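Local coordinates for protein salicylate 5-hydroxylase, large oxygenase component (Ralstonia sp., PDB 7C8Z) that hydroxylates salicylate at its 5-position to give gentisate, as the iron- and Rieske-cluster-containing oxygenase component of a multicomponent NADH-dependent monooxygenase, at residues V29-P34 and P45-T50; A179-A184 and H206-V211. One frame throughout, in Å; residues are numbered along the deposited sequence.

Interaction 1 of 2, residues V29-P34 and P45-T50; sequences VFPQDP and PFWAYT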
ATOM      1  N   VAL A  29     -23.831   0.998 -17.431  1.00 60.32           N
ATOM      2  CA  VAL A  29     -23.118   1.775 -16.418  1.00 63.81           C
ATOM      3  C   VAL A  29     -21.691   2.109 -16.870  1.00 70.05           C
ATOM      4  O   VAL A  29     -21.159   3.174 -16.526  1.00 57.70           O
ATOM      5  CB  VAL A  29     -23.138   1.012 -15.077  1.00 48.11           C
ATOM      6  CG1 VAL A  29     -21.965   1.405 -14.193  1.00 44.60           C
ATOM      7  CG2 VAL A  29     -24.449   1.252 -14.351  1.00 54.37           C
ATOM      8  N   PHE A  30     -21.058   1.234 -17.674  1.00 70.74           N
ATOM      9  CA  PHE A  30     -19.703   1.481 -18.144  1.00 68.75           C
ATOM     10  C   PHE A  30     -19.707   1.847 -19.625  1.00 74.45           C
ATOM     11  O   PHE A  30     -20.416   1.215 -20.418  1.00 63.87           O
ATOM     12  CB  PHE A  30     -18.804   0.257 -17.925  1.00 53.97           C
ATOM     13  CG  PHE A  30     -18.728  -0.186 -16.491  1.00 50.51           C
ATOM     14  CD1 PHE A  30     -18.248   0.667 -15.509  1.00 50.17           C
ATOM     15  CD2 PHE A  30     -19.145  -1.453 -16.124  1.00 47.46           C
ATOM     16  CE1 PHE A  30     -18.183   0.261 -14.188  1.00 47.13           C
ATOM     17  CE2 PHE A  30     -19.079  -1.865 -14.806  1.00 48.44           C
ATOM     18  CZ  PHE A  30     -18.599  -1.006 -13.838  1.00 47.88           C
ATOM     19  N   PRO A  31     -18.940   2.858 -20.028  1.00 72.51           N
ATOM     20  CA  PRO A  31     -19.039   3.333 -21.407  1.00 67.82           C
ATOM     21  C   PRO A  31     -18.456   2.335 -22.390  1.00 76.11           C
ATOM     22  O   PRO A  31     -17.530   1.583 -22.087  1.00 86.94           O
ATOM     23  CB  PRO A  31     -18.232   4.634 -21.396  1.00 65.06           C
ATOM     24  CG  PRO A  31     -17.257   4.461 -20.287  1.00 54.01           C
ATOM     25  CD  PRO A  31     -17.951   3.620 -19.247  1.00 64.30           C
ATOM     26  N   GLN A  32     -19.026   2.349 -23.590  1.00 77.07           N
ATOM     27  CA  GLN A  32     -18.603   1.527 -24.724  1.00 83.55           C
ATOM     28  C   GLN A  32     -18.711   2.411 -25.962  1.00 95.17           C
ATOM     29  O   GLN A  32     -19.823   2.778 -26.352  1.00103.04           O
ATOM     30  CB  GLN A  32     -19.469   0.268 -24.857  1.00 77.67           C
ATOM     31  CG  GLN A  32     -18.930  -0.756 -25.834  1.00 85.45           C
ATOM     32  CD  GLN A  32     -19.996  -1.257 -26.789  1.00 97.25           C
ATOM     33  OE1 GLN A  32     -21.148  -0.821 -26.747  1.00101.70           O
ATOM     34  NE2 GLN A  32     -19.612  -2.180 -27.663  1.00 99.91           N
ATOM     35  N   ASP A  33     -17.572   2.764 -26.566  1.00 90.74           N
ATOM     36  CA  ASP A  33     -17.489   3.755 -27.635  1.00 98.76           C
ATOM     37  C   ASP A  33     -18.233   5.013 -27.205  1.00 89.31           C
ATOM     38  O   ASP A  33     -19.279   5.339 -27.777  1.00 86.91           O
ATOM     39  CB  ASP A  33     -18.114   3.243 -28.924  1.00106.76           C
ATOM     40  CG  ASP A  33     -17.312   2.142 -29.594  1.00109.71           C
ATOM     41  OD1 ASP A  33     -16.073   2.100 -29.493  1.00105.78           O
ATOM     42  OD2 ASP A  33     -17.985   1.323 -30.267  1.00108.30           O
ATOM     43  N   PRO A  34     -17.742   5.745 -26.218  1.00 68.98           N
ATOM     44  CA  PRO A  34     -18.524   6.862 -25.692  1.00 63.04           C
ATOM     45  C   PRO A  34     -18.386   8.076 -26.587  1.00 63.23           C
ATOM     46  O   PRO A  34     -17.337   8.331 -27.178  1.00 60.49           O
ATOM     47  CB  PRO A  34     -17.892   7.104 -24.319  1.00 60.60           C
ATOM     48  CG  PRO A  34     -16.573   6.370 -24.320  1.00 62.29           C
ATOM     49  CD  PRO A  34     -16.405   5.637 -25.602  1.00 73.54           C
ATOM     50  N   PRO A  45     -19.579  14.431 -19.148  1.00 54.07           N
ATOM     51  CA  PRO A  45     -19.805  13.025 -18.806  1.00 46.07           C
ATOM     52  C   PRO A  45     -18.811  12.548 -17.762  1.00 47.34           C
ATOM     53  O   PRO A  45     -17.673  13.020 -17.689  1.00 48.93           O
ATOM     54  CB  PRO A  45     -19.600  12.297 -20.138  1.00 49.26           C
ATOM     55  CG  PRO A  45     -18.705  13.197 -20.918  1.00 56.15           C
ATOM     56  CD  PRO A  45     -19.101  14.593 -20.532  1.00 61.82           C
ATOM     57  N   PHE A  46     -19.255  11.587 -16.950  1.00 51.24           N
ATOM     58  CA  PHE A  46     -18.401  11.084 -15.879  1.00 48.69           C
ATOM     59  C   PHE A  46     -17.125  10.459 -16.425  1.00 42.28           C
ATOM     60  O   PHE A  46     -16.066  10.570 -15.795  1.00 48.60           O
ATOM     61  CB  PHE A  46     -19.165  10.068 -15.027  1.00 51.34           C
ATOM     62  CG  PHE A  46     -20.140  10.685 -14.061  1.00 49.85           C
ATOM     63  CD1 PHE A  46     -20.410  12.044 -14.092  1.00 47.35           C
ATOM     64  CD2 PHE A  46     -20.788   9.900 -13.123  1.00 40.94           C
ATOM     65  CE1 PHE A  46     -21.311  12.606 -13.203  1.00 45.62           C
ATOM     66  CE2 PHE A  46     -21.686  10.456 -12.236  1.00 41.07           C
ATOM     67  CZ  PHE A  46     -21.948  11.812 -12.277  1.00 40.62           C
ATOM     68  N   TRP A  47     -17.189   9.828 -17.601  1.00 33.98           N
ATOM     69  CA  TRP A  47     -16.006   9.167 -18.137  1.00 38.43           C
ATOM     70  C   TRP A  47     -14.914  10.145 -18.561  1.00 46.90           C
ATOM     71  O   TRP A  47     -13.805   9.700 -18.876  1.00 49.10           O
ATOM     72  CB  TRP A  47     -16.373   8.242 -19.304  1.00 46.47           C
ATOM     73  CG  TRP A  47     -17.246   8.841 -20.357  1.00 51.55           C
ATOM     74  CD1 TRP A  47     -18.598   8.709 -20.471  1.00 46.33           C
ATOM     75  CD2 TRP A  47     -16.825   9.639 -21.471  1.00 56.61           C
ATOM     76  NE1 TRP A  47     -19.049   9.386 -21.578  1.00 53.48           N
ATOM     77  CE2 TRP A  47     -17.980   9.966 -22.210  1.00 60.24           C
ATOM     78  CE3 TRP A  47     -15.584  10.115 -21.910  1.00 49.54           C
ATOM     79  CZ2 TRP A  47     -17.933  10.747 -23.364  1.00 57.92           C
ATOM     80  CZ3 TRP A  47     -15.540  10.889 -23.053  1.00 60.94           C
ATOM     81  CH2 TRP A  47     -16.708  11.198 -23.770  1.00 55.33           C
ATOM     82  N   ALA A  48     -15.199  11.449 -18.612  1.00 42.35           N
ATOM     83  CA  ALA A  48     -14.135  12.426 -18.816  1.00 42.49           C
ATOM     84  C   ALA A  48     -13.131  12.429 -17.668  1.00 50.15           C
ATOM     85  O   ALA A  48     -12.006  12.915 -17.840  1.00 45.41           O
ATOM     86  CB  ALA A  48     -14.726  13.825 -18.994  1.00 38.70           C
ATOM     87  N   TYR A  49     -13.506  11.892 -16.505  1.00 37.67           N
ATOM     88  CA  TYR A  49     -12.629  11.832 -15.345  1.00 40.22           C
ATOM     89  C   TYR A  49     -12.094  10.438 -15.056  1.00 46.60           C
ATOM     90  O   TYR A  49     -11.206  10.300 -14.208  1.00 47.26           O
ATOM     91  CB  TYR A  49     -13.357  12.343 -14.091  1.00 45.34           C
ATOM     92  CG  TYR A  49     -14.040  13.686 -14.250  1.00 46.12           C
ATOM     93  CD1 TYR A  49     -13.343  14.870 -14.048  1.00 37.36           C
ATOM     94  CD2 TYR A  49     -15.389  13.768 -14.588  1.00 52.73           C
ATOM     95  CE1 TYR A  49     -13.963  16.096 -14.187  1.00 39.95           C
ATOM     96  CE2 TYR A  49     -16.019  14.993 -14.728  1.00 47.42           C
ATOM     97  CZ  TYR A  49     -15.300  16.152 -14.526  1.00 43.66           C
ATOM     98  OH  TYR A  49     -15.920  17.370 -14.664  1.00 54.54           O
ATOM     99  N   THR A  50     -12.618   9.404 -15.711  1.00 40.41           N
ATOM    100  CA  THR A  50     -12.319   8.028 -15.348  1.00 34.52           C
ATOM    101  C   THR A  50     -11.567   7.239 -16.415  1.00 43.71           C
ATOM    102  O   THR A  50     -11.237   6.073 -16.171  1.00 36.84           O
ATOM    103  CB  THR A  50     -13.618   7.286 -15.004  1.00 46.21           C
ATOM    104  OG1 THR A  50     -14.448   7.216 -16.170  1.00 45.84           O
ATOM    105  CG2 THR A  50     -14.373   8.007 -13.894  1.00 43.19           C
TER
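Pro34 lies over one face of the Trp47 indole, with the CB corner of its ring leading. That carbon sits 3.8 Å from the centroid of the five-membered ring of Trp47, only 22° off the ring normal, which makes this a CH-pi contact. It is offset toward the rim: the nearest ring atom to Pro34 CB is Trp47 CE2, at 3.6 Å, with NE1 and CZ2 on either side of that atom. Pro45, from the tryptophan's own segment, covers the opposite face, where its CG stands 3.5 Å above the plane, so the indole is held between two prolines. Pro31 arrives differently. Its ring lies obliquely to the indole, reaching the root of the side chain with CG 4.0 Å from Trp47 CB, while Pro31 CB stands 4.2 Å from Trp47 CD1. The tryptophan meets both prolines because its CG is tucked between the backbone N and the carbonyl carbon (chi1 49°), which turns the indole toward residues 29-34. No hydrogen bond crosses the contact; apolar carbon and the pi face do all the work. Beyond it, Phe46 and Tyr49 turn to Phe400 of helix 387-402, Phe46 also packs on Gly114 of the second subunit, and the backbone N atoms of Val29 and Phe30 are hydrogen-bonded to Glu60 of that subunit. The arrangement, an indole with proline on both faces, joins two irregular pieces of chain, the N-terminal arm and the short turn that leads into helix 52-63, at the subunit border and away from the iron centres of its own chain.

Interaction 2 of 2, residues A179-A184 and H206-V211; sequences AARGGA and HYFDRV
Arg181 and Asp209 form a salt bridge between the end of strand 175-181 and the last turn of helix 196-211. Its shorter arm runs from Arg181 NE to Asp209 OD1, 2.8 Å long with an N-H...O angle of 147°. The oxygen is approached on its syn side, though tilted out of the carboxylate plane. A second, weak and bent bond joins Arg181 NH2 to Asp209 OD2 at 3.0 Å. The carboxylate thus meets the NE/NH2 edge of the guanidinium, the two planes 17° apart. The arginine gets there by reaching straight out: CG is anti to the backbone N (chi1 -178°), and the chain stays extended as far as NE. Arg181 NH1 has a further, long and weak ion pair with Glu197, at the start of the same helix.

The apolar part centres on Phe208. Its CZ touches Ala184 CB at 3.7 Å, an oblique approach to the ring, and the ring also meets Phe196 edge-to-face and packs on Ile326 of strand 321-326.

A polar atom meets the same ring at its rim. Arg181 O lies near the ring plane, 3.6 Å from Phe208 CE1, where the ring hydrogens carry slight positive charge. This carbonyl also accepts the 2.9 Å bond from Ala184 N that closes the type I' turn of residues 181-184, a tight hairpin with glycines at both central positions.

The chemistry is therefore layered, with a buried aromatic ring beneath a partly exposed ion pair. The paired bonds, one of them weak, should restrain rotation of the carboxylate and of the guanidinium alike, and the pairing probably balances the two charges where the Rieske-domain hairpin abuts the helix.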
ATOM      1  N   ALA A 179      10.223  30.365 -19.613  1.00 52.96           N
ATOM      2  CA  ALA A 179       9.649  31.707 -19.570  1.00 46.17           C
ATOM      3  C   ALA A 179       9.578  32.145 -18.113  1.00 44.50           C
ATOM      4  O   ALA A 179       8.832  31.561 -17.320  1.00 53.03           O
ATOM      5  CB  ALA A 179       8.266  31.742 -20.218  1.00 38.02           C
ATOM      6  N   ALA A 180      10.364  33.152 -17.758  1.00 37.11           N
ATOM      7  CA  ALA A 180      10.359  33.716 -16.417  1.00 45.22           C
ATOM      8  C   ALA A 180       9.831  35.144 -16.459  1.00 45.82           C
ATOM      9  O   ALA A 180      10.174  35.917 -17.358  1.00 52.69           O
ATOM     10  CB  ALA A 180      11.759  33.685 -15.798  1.00 50.55           C
ATOM     11  N   ARG A 181       8.983  35.480 -15.491  1.00 49.06           N
ATOM     12  CA  ARG A 181       8.382  36.806 -15.430  1.00 42.21           C
ATOM     13  C   ARG A 181       7.902  37.067 -14.012  1.00 42.90           C
ATOM     14  O   ARG A 181       7.267  36.201 -13.401  1.00 47.36           O
ATOM     15  CB  ARG A 181       7.216  36.945 -16.412  1.00 45.67           C
ATOM     16  CG  ARG A 181       6.608  38.342 -16.411  1.00 62.34           C
ATOM     17  CD  ARG A 181       5.394  38.444 -17.314  1.00 66.05           C
ATOM     18  NE  ARG A 181       4.879  39.810 -17.372  1.00 73.28           N
ATOM     19  CZ  ARG A 181       4.973  40.600 -18.437  1.00 69.59           C
ATOM     20  NH1 ARG A 181       5.568  40.159 -19.538  1.00 70.41           N
ATOM     21  NH2 ARG A 181       4.475  41.830 -18.406  1.00 57.24           N
ATOM     22  N   GLY A 182       8.231  38.245 -13.485  1.00 46.32           N
ATOM     23  CA  GLY A 182       7.752  38.667 -12.183  1.00 50.02           C
ATOM     24  C   GLY A 182       8.211  37.806 -11.024  1.00 54.48           C
ATOM     25  O   GLY A 182       7.716  37.953  -9.903  1.00 63.24           O
ATOM     26  N   GLY A 183       9.147  36.896 -11.279  1.00 47.85           N
ATOM     27  CA  GLY A 183       9.607  35.969 -10.272  1.00 55.11           C
ATOM     28  C   GLY A 183       9.088  34.559 -10.435  1.00 50.90           C
ATOM     29  O   GLY A 183       9.585  33.652  -9.757  1.00 57.35           O
ATOM     30  N   ALA A 184       8.101  34.349 -11.299  1.00 49.81           N
ATOM     31  CA  ALA A 184       7.573  33.021 -11.559  1.00 45.83           C
ATOM     32  C   ALA A 184       8.228  32.450 -12.810  1.00 48.26           C
ATOM     33  O   ALA A 184       8.589  33.184 -13.735  1.00 50.74           O
ATOM     34  CB  ALA A 184       6.053  33.059 -11.725  1.00 45.05           C
ATOM     35  N   HIS A 206      -2.593  40.691 -16.691  1.00 46.22           N
ATOM     36  CA  HIS A 206      -2.688  41.797 -15.748  1.00 50.22           C
ATOM     37  C   HIS A 206      -2.700  41.294 -14.305  1.00 56.56           C
ATOM     38  O   HIS A 206      -2.000  41.837 -13.446  1.00 66.30           O
ATOM     39  CB  HIS A 206      -3.933  42.626 -16.012  1.00 46.31           C
ATOM     40  CG  HIS A 206      -4.301  43.507 -14.855  1.00 58.01           C
ATOM     41  ND1 HIS A 206      -3.659  44.699 -14.597  1.00 58.16           N
ATOM     42  CD2 HIS A 206      -5.216  43.353 -13.868  1.00 58.88           C
ATOM     43  CE1 HIS A 206      -4.176  45.252 -13.514  1.00 58.31           C
ATOM     44  NE2 HIS A 206      -5.122  44.456 -13.050  1.00 58.32           N
ATOM     45  N   TYR A 207      -3.466  40.241 -14.019  1.00 42.26           N
ATOM     46  CA  TYR A 207      -3.528  39.749 -12.646  1.00 53.04           C
ATOM     47  C   TYR A 207      -2.278  38.954 -12.273  1.00 58.95           C
ATOM     48  O   TYR A 207      -1.808  39.026 -11.124  1.00 49.34           O
ATOM     49  CB  TYR A 207      -4.804  38.931 -12.461  1.00 53.56           C
ATOM     50  CG  TYR A 207      -6.031  39.794 -12.648  1.00 52.10           C
ATOM     51  CD1 TYR A 207      -6.433  40.682 -11.660  1.00 47.78           C
ATOM     52  CD2 TYR A 207      -6.757  39.759 -13.831  1.00 54.50           C
ATOM     53  CE1 TYR A 207      -7.538  41.489 -11.834  1.00 54.95           C
ATOM     54  CE2 TYR A 207      -7.864  40.564 -14.014  1.00 50.12           C
ATOM     55  CZ  TYR A 207      -8.249  41.428 -13.012  1.00 60.70           C
ATOM     56  OH  TYR A 207      -9.353  42.233 -13.186  1.00 77.26           O
ATOM     57  N   PHE A 208      -1.732  38.197 -13.231  1.00 56.50           N
ATOM     58  CA  PHE A 208      -0.433  37.558 -13.041  1.00 41.81           C
ATOM     59  C   PHE A 208       0.599  38.572 -12.567  1.00 44.32           C
ATOM     60  O   PHE A 208       1.249  38.383 -11.535  1.00 49.66           O
ATOM     61  CB  PHE A 208       0.023  36.891 -14.342  1.00 40.68           C
ATOM     62  CG  PHE A 208       1.342  36.161 -14.226  1.00 42.87           C
ATOM     63  CD1 PHE A 208       2.549  36.849 -14.263  1.00 51.68           C
ATOM     64  CD2 PHE A 208       1.373  34.781 -14.087  1.00 40.43           C
ATOM     65  CE1 PHE A 208       3.757  36.176 -14.154  1.00 58.67           C
ATOM     66  CE2 PHE A 208       2.577  34.104 -13.982  1.00 42.88           C
ATOM     67  CZ  PHE A 208       3.770  34.803 -14.015  1.00 50.06           C
ATOM     68  N   ASP A 209       0.770  39.656 -13.331  1.00 54.25           N
ATOM     69  CA  ASP A 209       1.707  40.706 -12.947  1.00 52.80           C
ATOM     70  C   ASP A 209       1.260  41.424 -11.682  1.00 45.11           C
ATOM     71  O   ASP A 209       2.091  41.971 -10.953  1.00 49.01           O
ATOM     72  CB  ASP A 209       1.870  41.695 -14.099  1.00 52.05           C
ATOM     73  CG  ASP A 209       2.388  41.034 -15.363  1.00 68.43           C
ATOM     74  OD1 ASP A 209       3.017  39.957 -15.263  1.00 75.51           O
ATOM     75  OD2 ASP A 209       2.168  41.584 -16.460  1.00 80.94           O
ATOM     76  N   ARG A 210      -0.041  41.424 -11.403  1.00 40.88           N
ATOM     77  CA  ARG A 210      -0.543  42.036 -10.185  1.00 49.76           C
ATOM     78  C   ARG A 210       0.016  41.335  -8.955  1.00 58.28           C
ATOM     79  O   ARG A 210       0.405  41.994  -7.979  1.00 69.27           O
ATOM     80  CB  ARG A 210      -2.070  41.998 -10.183  1.00 41.00           C
ATOM     81  CG  ARG A 210      -2.674  42.402  -8.872  1.00 40.91           C
ATOM     82  CD  ARG A 210      -4.107  41.943  -8.760  1.00 47.64           C
ATOM     83  NE  ARG A 210      -4.699  42.410  -7.516  1.00 53.66           N
ATOM     84  CZ  ARG A 210      -4.898  41.640  -6.453  1.00 53.66           C
ATOM     85  NH1 ARG A 210      -4.553  40.362  -6.490  1.00 51.25           N
ATOM     86  NH2 ARG A 210      -5.442  42.147  -5.355  1.00 55.04           N
ATOM     87  N   VAL A 211       0.093  40.002  -8.989  1.00 56.92           N
ATOM     88  CA  VAL A 211       0.731  39.296  -7.881  1.00 50.68           C
ATOM     89  C   VAL A 211       2.249  39.368  -8.004  1.00 48.43           C
ATOM     90  O   VAL A 211       2.946  39.751  -7.058  1.00 50.80           O
ATOM     91  CB  VAL A 211       0.229  37.841  -7.824  1.00 44.26           C
ATOM     92  CG1 VAL A 211       1.216  36.977  -7.073  1.00 51.40           C
ATOM     93  CG2 VAL A 211      -1.129  37.771  -7.152  1.00 50.34           C
TER

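Both contacts are partly buried, but they stand on opposite sides of the chain's centre, about 38 Å apart between their own centres and without touching; no helix or strand is common to them. Interaction 1 is peripheral, uniting two loop pieces ahead of helix 52-63, close to a second subunit. Interaction 2 is nearer the middle and lies within one chain, where a hairpin of the Rieske sheet meets helix 196-211, which packs on the other sheet. The chemistry follows suit: between its two segments interaction 1 has proline carbon on an indole and no polar bond, whereas the strand-helix joint combines aromatic packing with opposite charges.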